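Local coordinates for ABC transporter sugar binding protein (Xanthomonas axonopodis pv. citri, PDB 3UOR) that probably binds maltose or a related sugar in the periplasm, as the solute-binding component of an ABC transporter, at residues P266-V269 with R270-L274; G394-H398 with D399-Q403. All blocks are in the same frame, centred on the assembly; numbering follows the deposited sequence.

Contact 1: P266-V269 with R270-L274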
ATOM      1  N   PRO A 266       7.677   0.268  -3.400  1.00 27.08           N
ATOM      2  CA  PRO A 266       8.845   1.153  -3.270  1.00 29.41           C
ATOM      3  C   PRO A 266      10.104   0.457  -2.770  1.00 36.30           C
ATOM      4  O   PRO A 266      11.191   0.875  -3.156  1.00 48.50           O
ATOM      5  CB  PRO A 266       8.388   2.231  -2.258  1.00 29.73           C
ATOM      6  CG  PRO A 266       7.111   1.718  -1.649  1.00 32.36           C
ATOM      7  CD  PRO A 266       6.499   0.797  -2.696  1.00 25.78           C
ATOM      8  N   TRP A 267       9.964  -0.568  -1.932  1.00 34.54           N
ATOM      9  CA  TRP A 267      11.130  -1.274  -1.394  1.00 39.42           C
ATOM     10  C   TRP A 267      11.959  -1.909  -2.512  1.00 37.68           C
ATOM     11  O   TRP A 267      13.133  -2.204  -2.321  1.00 42.87           O
ATOM     12  CB  TRP A 267      10.711  -2.357  -0.390  1.00 40.01           C
ATOM     13  CG  TRP A 267       9.963  -3.472  -1.069  1.00 49.77           C
ATOM     14  CD1 TRP A 267      10.497  -4.601  -1.628  1.00 53.34           C
ATOM     15  CD2 TRP A 267       8.549  -3.536  -1.305  1.00 52.25           C
ATOM     16  NE1 TRP A 267       9.501  -5.375  -2.184  1.00 54.88           N
ATOM     17  CE2 TRP A 267       8.296  -4.744  -2.002  1.00 55.59           C
ATOM     18  CE3 TRP A 267       7.470  -2.698  -0.983  1.00 49.57           C
ATOM     19  CZ2 TRP A 267       7.007  -5.136  -2.384  1.00 52.10           C
ATOM     20  CZ3 TRP A 267       6.187  -3.086  -1.364  1.00 56.91           C
ATOM     21  CH2 TRP A 267       5.968  -4.301  -2.060  1.00 58.55           C
ATOM     22  N   ASN A 268      11.363  -2.114  -3.683  1.00 32.58           N
ATOM     23  CA  ASN A 268      12.122  -2.715  -4.780  1.00 28.19           C
ATOM     24  C   ASN A 268      13.148  -1.779  -5.402  1.00 40.99           C
ATOM     25  O   ASN A 268      14.114  -2.236  -6.017  1.00 43.98           O
ATOM     26  CB  ASN A 268      11.197  -3.247  -5.883  1.00 30.65           C
ATOM     27  CG  ASN A 268      10.468  -4.508  -5.472  1.00 44.85           C
ATOM     28  OD1 ASN A 268       9.243  -4.516  -5.340  1.00 51.37           O
ATOM     29  ND2 ASN A 268      11.216  -5.579  -5.260  1.00 43.58           N
ATOM     30  N   VAL A 269      12.935  -0.476  -5.280  1.00 42.44           N
ATOM     31  CA  VAL A 269      13.817   0.453  -5.978  1.00 40.84           C
ATOM     32  C   VAL A 269      15.254   0.158  -5.555  1.00 40.89           C
ATOM     33  O   VAL A 269      16.123  -0.066  -6.401  1.00 43.27           O
ATOM     34  CB  VAL A 269      13.438   1.925  -5.742  1.00 41.61           C
ATOM     35  CG1 VAL A 269      14.522   2.874  -6.308  1.00 39.22           C
ATOM     36  CG2 VAL A 269      12.100   2.226  -6.388  1.00 39.22           C
ATOM     37  N   ARG A 270      15.486   0.105  -4.245  1.00 34.62           N
ATOM     38  CA  ARG A 270      16.821  -0.187  -3.728  1.00 49.19           C
ATOM     39  C   ARG A 270      17.322  -1.554  -4.162  1.00 54.63           C
ATOM     40  O   ARG A 270      18.465  -1.694  -4.602  1.00 61.09           O
ATOM     41  CB  ARG A 270      16.866  -0.078  -2.202  1.00 52.72           C
ATOM     42  CG  ARG A 270      18.293  -0.061  -1.654  1.00 78.53           C
ATOM     43  CD  ARG A 270      18.343   0.220  -0.147  1.00100.64           C
ATOM     44  NE  ARG A 270      17.580   1.405   0.276  1.00111.16           N
ATOM     45  CZ  ARG A 270      17.631   2.605  -0.306  1.00112.08           C
ATOM     46  NH1 ARG A 270      18.403   2.818  -1.372  1.00117.83           N
ATOM     47  NH2 ARG A 270      16.899   3.601   0.182  1.00 99.39           N
ATOM     48  N   GLU A 271      16.462  -2.561  -4.047  1.00 54.63           N
ATOM     49  CA  GLU A 271      16.841  -3.927  -4.390  1.00 44.56           C
ATOM     50  C   GLU A 271      17.274  -4.073  -5.832  1.00 49.25           C
ATOM     51  O   GLU A 271      18.236  -4.785  -6.115  1.00 51.23           O
ATOM     52  CB  GLU A 271      15.706  -4.885  -4.066  1.00 44.27           C
ATOM     53  CG  GLU A 271      15.325  -4.833  -2.601  1.00 45.54           C
ATOM     54  CD  GLU A 271      16.528  -5.032  -1.704  1.00 64.94           C
ATOM     55  OE1 GLU A 271      17.377  -5.889  -2.023  1.00 67.58           O
ATOM     56  OE2 GLU A 271      16.636  -4.326  -0.682  1.00 80.89           O
ATOM     57  N   PHE A 272      16.575  -3.407  -6.750  1.00 46.37           N
ATOM     58  CA  PHE A 272      16.967  -3.466  -8.155  1.00 43.89           C
ATOM     59  C   PHE A 272      18.283  -2.718  -8.353  1.00 56.09           C
ATOM     60  O   PHE A 272      19.138  -3.146  -9.128  1.00 50.40           O
ATOM     61  CB  PHE A 272      15.908  -2.842  -9.070  1.00 42.30           C
ATOM     62  CG  PHE A 272      14.748  -3.748  -9.392  1.00 44.56           C
ATOM     63  CD1 PHE A 272      14.914  -4.855 -10.203  1.00 50.82           C
ATOM     64  CD2 PHE A 272      13.487  -3.470  -8.919  1.00 50.99           C
ATOM     65  CE1 PHE A 272      13.840  -5.670 -10.518  1.00 51.79           C
ATOM     66  CE2 PHE A 272      12.412  -4.291  -9.227  1.00 53.05           C
ATOM     67  CZ  PHE A 272      12.587  -5.380 -10.024  1.00 49.52           C
ATOM     68  N   LYS A 273      18.433  -1.582  -7.674  1.00 54.63           N
ATOM     69  CA  LYS A 273      19.665  -0.817  -7.772  1.00 57.48           C
ATOM     70  C   LYS A 273      20.853  -1.704  -7.434  1.00 62.21           C
ATOM     71  O   LYS A 273      21.856  -1.706  -8.148  1.00 61.96           O
ATOM     72  CB  LYS A 273      19.645   0.384  -6.833  1.00 59.64           C
ATOM     73  CG  LYS A 273      18.948   1.621  -7.373  1.00 61.17           C
ATOM     74  CD  LYS A 273      18.960   2.719  -6.311  1.00 65.38           C
ATOM     75  CE  LYS A 273      18.243   3.992  -6.747  1.00 68.16           C
ATOM     76  NZ  LYS A 273      17.855   4.836  -5.554  1.00 71.77           N
ATOM     77  N   LEU A 274      20.729  -2.469  -6.353  1.00 57.02           N
ATOM     78  CA  LEU A 274      21.824  -3.312  -5.889  1.00 56.07           C
ATOM     79  C   LEU A 274      22.208  -4.422  -6.867  1.00 63.40           C
ATOM     80  O   LEU A 274      23.365  -4.839  -6.921  1.00 69.34           O
ATOM     81  CB  LEU A 274      21.479  -3.940  -4.545  1.00 55.56           C
ATOM     82  CG  LEU A 274      21.374  -3.024  -3.330  1.00 56.52           C
ATOM     83  CD1 LEU A 274      21.161  -3.876  -2.101  1.00 56.60           C
ATOM     84  CD2 LEU A 274      22.634  -2.180  -3.187  1.00 67.16           C
TER
HETATM   85  O   HOH W   1      13.993   1.202  -2.264  1.00 53.78           O
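Arg-270 N meets Pro-266 O by way of a water, which accepts from Arg-270 N at 2.7 Å and donates to Pro-266 O. Those two backbone atoms stand 4.5 Å apart, too far for the usual helical bond, so the water is wedged into the first turn. Proline suits this position at the helix start, where a backbone N-H is not needed for helical bonding. At Glu-271 the aliphatic part does the touching: CG lies 3.4 Å from Trp-267 O, and the chain then bends at chi2 (-53°), its carboxylate turning away to a salt bridge with Arg-275. This is the opening of helix 267-275, which follows strand 259-264 in a fold of the periplasmic binding protein kind. Regular i to i+4 bonding begins with Phe-272, whose N donates to Asn-268 O at 2.8 Å, with an N-H...O angle of 167°. Its ring lies back along the helix, CE2 3.7 Å from Asn-268 CB, and enters an aromatic cluster with Trp-251, Phe-254, Phe-148 and Trp-284, a place that suits a large flat apolar group. Lys-273 N donates to Val-269 O at 3.0 Å. Beyond CG the lysine chain is extended and runs beside the valine, both pointing the same way, with CE 3.9 Å from Val-269 CG1.

Contact 2: G394-H398 with D399-Q403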
ATOM      1  N   GLY A 394      -7.613 -22.431 -12.863  1.00 53.46           N
ATOM      2  CA  GLY A 394      -8.609 -23.458 -13.129  1.00 46.42           C
ATOM      3  C   GLY A 394      -9.611 -23.073 -14.199  1.00 46.80           C
ATOM      4  O   GLY A 394     -10.421 -23.874 -14.602  1.00 54.03           O
ATOM      5  N   GLY A 395      -9.571 -21.840 -14.674  1.00 49.01           N
ATOM      6  CA  GLY A 395     -10.552 -21.429 -15.659  1.00 47.37           C
ATOM      7  C   GLY A 395     -11.965 -21.312 -15.102  1.00 49.64           C
ATOM      8  O   GLY A 395     -12.919 -21.240 -15.874  1.00 49.98           O
ATOM      9  N   GLN A 396     -12.116 -21.274 -13.774  1.00 40.25           N
ATOM     10  CA  GLN A 396     -13.421 -20.947 -13.198  1.00 38.57           C
ATOM     11  C   GLN A 396     -14.000 -19.733 -13.938  1.00 35.49           C
ATOM     12  O   GLN A 396     -13.269 -18.830 -14.294  1.00 42.61           O
ATOM     13  CB  GLN A 396     -13.309 -20.674 -11.690  1.00 32.81           C
ATOM     14  CG  GLN A 396     -14.583 -20.110 -11.083  1.00 36.83           C
ATOM     15  CD  GLN A 396     -14.582 -20.125  -9.563  1.00 42.49           C
ATOM     16  OE1 GLN A 396     -13.566 -20.402  -8.941  1.00 52.35           O
ATOM     17  NE2 GLN A 396     -15.730 -19.837  -8.964  1.00 38.79           N
ATOM     18  N   SER A 397     -15.308 -19.712 -14.166  1.00 37.15           N
ATOM     19  CA  SER A 397     -15.930 -18.594 -14.885  1.00 37.74           C
ATOM     20  C   SER A 397     -16.002 -17.335 -14.029  1.00 37.34           C
ATOM     21  O   SER A 397     -16.013 -17.401 -12.797  1.00 38.64           O
ATOM     22  CB  SER A 397     -17.344 -18.963 -15.323  1.00 37.60           C
ATOM     23  OG  SER A 397     -18.207 -18.948 -14.205  1.00 47.21           O
ATOM     24  N   HIS A 398     -16.094 -16.183 -14.684  1.00 36.26           N
ATOM     25  CA  HIS A 398     -16.085 -14.920 -13.974  1.00 40.39           C
ATOM     26  C   HIS A 398     -17.408 -14.748 -13.256  1.00 43.16           C
ATOM     27  O   HIS A 398     -17.438 -14.256 -12.126  1.00 46.83           O
ATOM     28  CB  HIS A 398     -15.789 -13.750 -14.928  1.00 35.43           C
ATOM     29  CG  HIS A 398     -14.401 -13.787 -15.498  1.00 39.76           C
ATOM     30  ND1 HIS A 398     -13.847 -12.730 -16.184  1.00 41.33           N
ATOM     31  CD2 HIS A 398     -13.452 -14.751 -15.463  1.00 43.18           C
ATOM     32  CE1 HIS A 398     -12.618 -13.048 -16.566  1.00 39.67           C
ATOM     33  NE2 HIS A 398     -12.355 -14.268 -16.137  1.00 33.84           N
ATOM     34  N   ASP A 399     -18.496 -15.160 -13.907  1.00 32.43           N
ATOM     35  CA  ASP A 399     -19.811 -15.163 -13.257  1.00 43.94           C
ATOM     36  C   ASP A 399     -19.781 -15.973 -11.970  1.00 42.09           C
ATOM     37  O   ASP A 399     -20.267 -15.503 -10.947  1.00 45.17           O
ATOM     38  CB  ASP A 399     -20.902 -15.743 -14.178  1.00 47.91           C
ATOM     39  CG  ASP A 399     -21.431 -14.727 -15.182  1.00 64.34           C
ATOM     40  OD1 ASP A 399     -22.038 -15.149 -16.195  1.00 75.11           O
ATOM     41  OD2 ASP A 399     -21.241 -13.510 -14.964  1.00 61.15           O
ATOM     42  N   ALA A 400     -19.236 -17.194 -12.035  1.00 35.77           N
ATOM     43  CA  ALA A 400     -19.187 -18.098 -10.879  1.00 36.27           C
ATOM     44  C   ALA A 400     -18.279 -17.474  -9.826  1.00 37.02           C
ATOM     45  O   ALA A 400     -18.592 -17.485  -8.643  1.00 40.31           O
ATOM     46  CB  ALA A 400     -18.644 -19.505 -11.276  1.00 26.43           C
ATOM     47  N   ALA A 401     -17.135 -16.965 -10.273  1.00 33.61           N
ATOM     48  CA  ALA A 401     -16.135 -16.381  -9.377  1.00 34.62           C
ATOM     49  C   ALA A 401     -16.766 -15.293  -8.525  1.00 34.76           C
ATOM     50  O   ALA A 401     -16.722 -15.361  -7.302  1.00 35.11           O
ATOM     51  CB  ALA A 401     -14.970 -15.804 -10.172  1.00 33.95           C
ATOM     52  N   VAL A 402     -17.374 -14.294  -9.159  1.00 35.31           N
ATOM     53  CA  VAL A 402     -17.852 -13.124  -8.407  1.00 38.31           C
ATOM     54  C   VAL A 402     -19.071 -13.460  -7.526  1.00 39.81           C
ATOM     55  O   VAL A 402     -19.261 -12.905  -6.442  1.00 41.16           O
ATOM     56  CB  VAL A 402     -18.119 -11.907  -9.333  1.00 33.39           C
ATOM     57  CG1 VAL A 402     -16.843 -11.546 -10.112  1.00 26.57           C
ATOM     58  CG2 VAL A 402     -19.249 -12.222 -10.313  1.00 37.15           C
ATOM     59  N   GLN A 403     -19.881 -14.398  -7.984  1.00 36.80           N
ATOM     60  CA  GLN A 403     -21.025 -14.862  -7.210  1.00 43.12           C
ATOM     61  C   GLN A 403     -20.532 -15.522  -5.924  1.00 36.02           C
ATOM     62  O   GLN A 403     -21.037 -15.276  -4.815  1.00 34.66           O
ATOM     63  CB  GLN A 403     -21.815 -15.884  -8.044  1.00 39.91           C
ATOM     64  CG  GLN A 403     -23.024 -16.467  -7.334  1.00 71.35           C
ATOM     65  CD  GLN A 403     -24.334 -15.954  -7.914  1.00 95.06           C
ATOM     66  OE1 GLN A 403     -24.374 -15.463  -9.047  1.00100.31           O
ATOM     67  NE2 GLN A 403     -25.412 -16.064  -7.139  1.00100.42           N
TER
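Gln-396 reaches along the first turn of the helix to meet Ala-400 and Ala-401. From CB, the chain sets off with CG anti to the backbone N (chi1 171°) and stays extended, which carries its amide to Ala-401. CG comes 4.1 Å from Ala-400 CB, and CD lies equally far from Ala-401 CA. At the tip, NE2 passes 3.5 Å from Ala-401 CA, a van der Waals approach for which small alanines are well suited; its hydrogen bond goes to Glu-404, while OE1 accepts from Arg-390 of the preceding helix. With both amide atoms bonded, the rotation of the group is probably well fixed. The next residue, Ser-397, is the N-cap of helix 398-412: OG accepts from Ala-400 N at 3.0 Å, with an N-H...O angle of 153°. Serine suits an N-cap because its short side chain can fold back on the backbone; chi1 of 74° places OG between the backbone N and the carbonyl carbon, turned toward Ala-400 N. Ser-397 O receives Ala-401 N at 2.8 Å, and His-398 O receives Val-402 N at 3.0 Å. Both methyls of Val-402 sit against His-398 O, CG2 at 3.3 Å, and the valine also packs on Phe-223 and Leu-227 of helix 221-235.

Followed from the N terminus, the chain comes out of strand 259-264 and turns into helix 267-275, where contact 1 lies; more than a hundred residues later it leaves helix 377-394 and turns into helix 398-412 at contact 2. Each contact joins two segments that follow one another directly, so neither encloses a long loop, and the two stand in series without nesting or crossing. The centres of contact 1 and contact 2 are about 36 Å apart, and the nearest atoms of contact 1 and contact 2 about 25 Å apart. Contact 1 sets its helix against strands 134-150 and 259-264 of the large mixed sheet and against helix 359-364. Contact 2 ties helix 398-412 to helices 221-235 and 377-394.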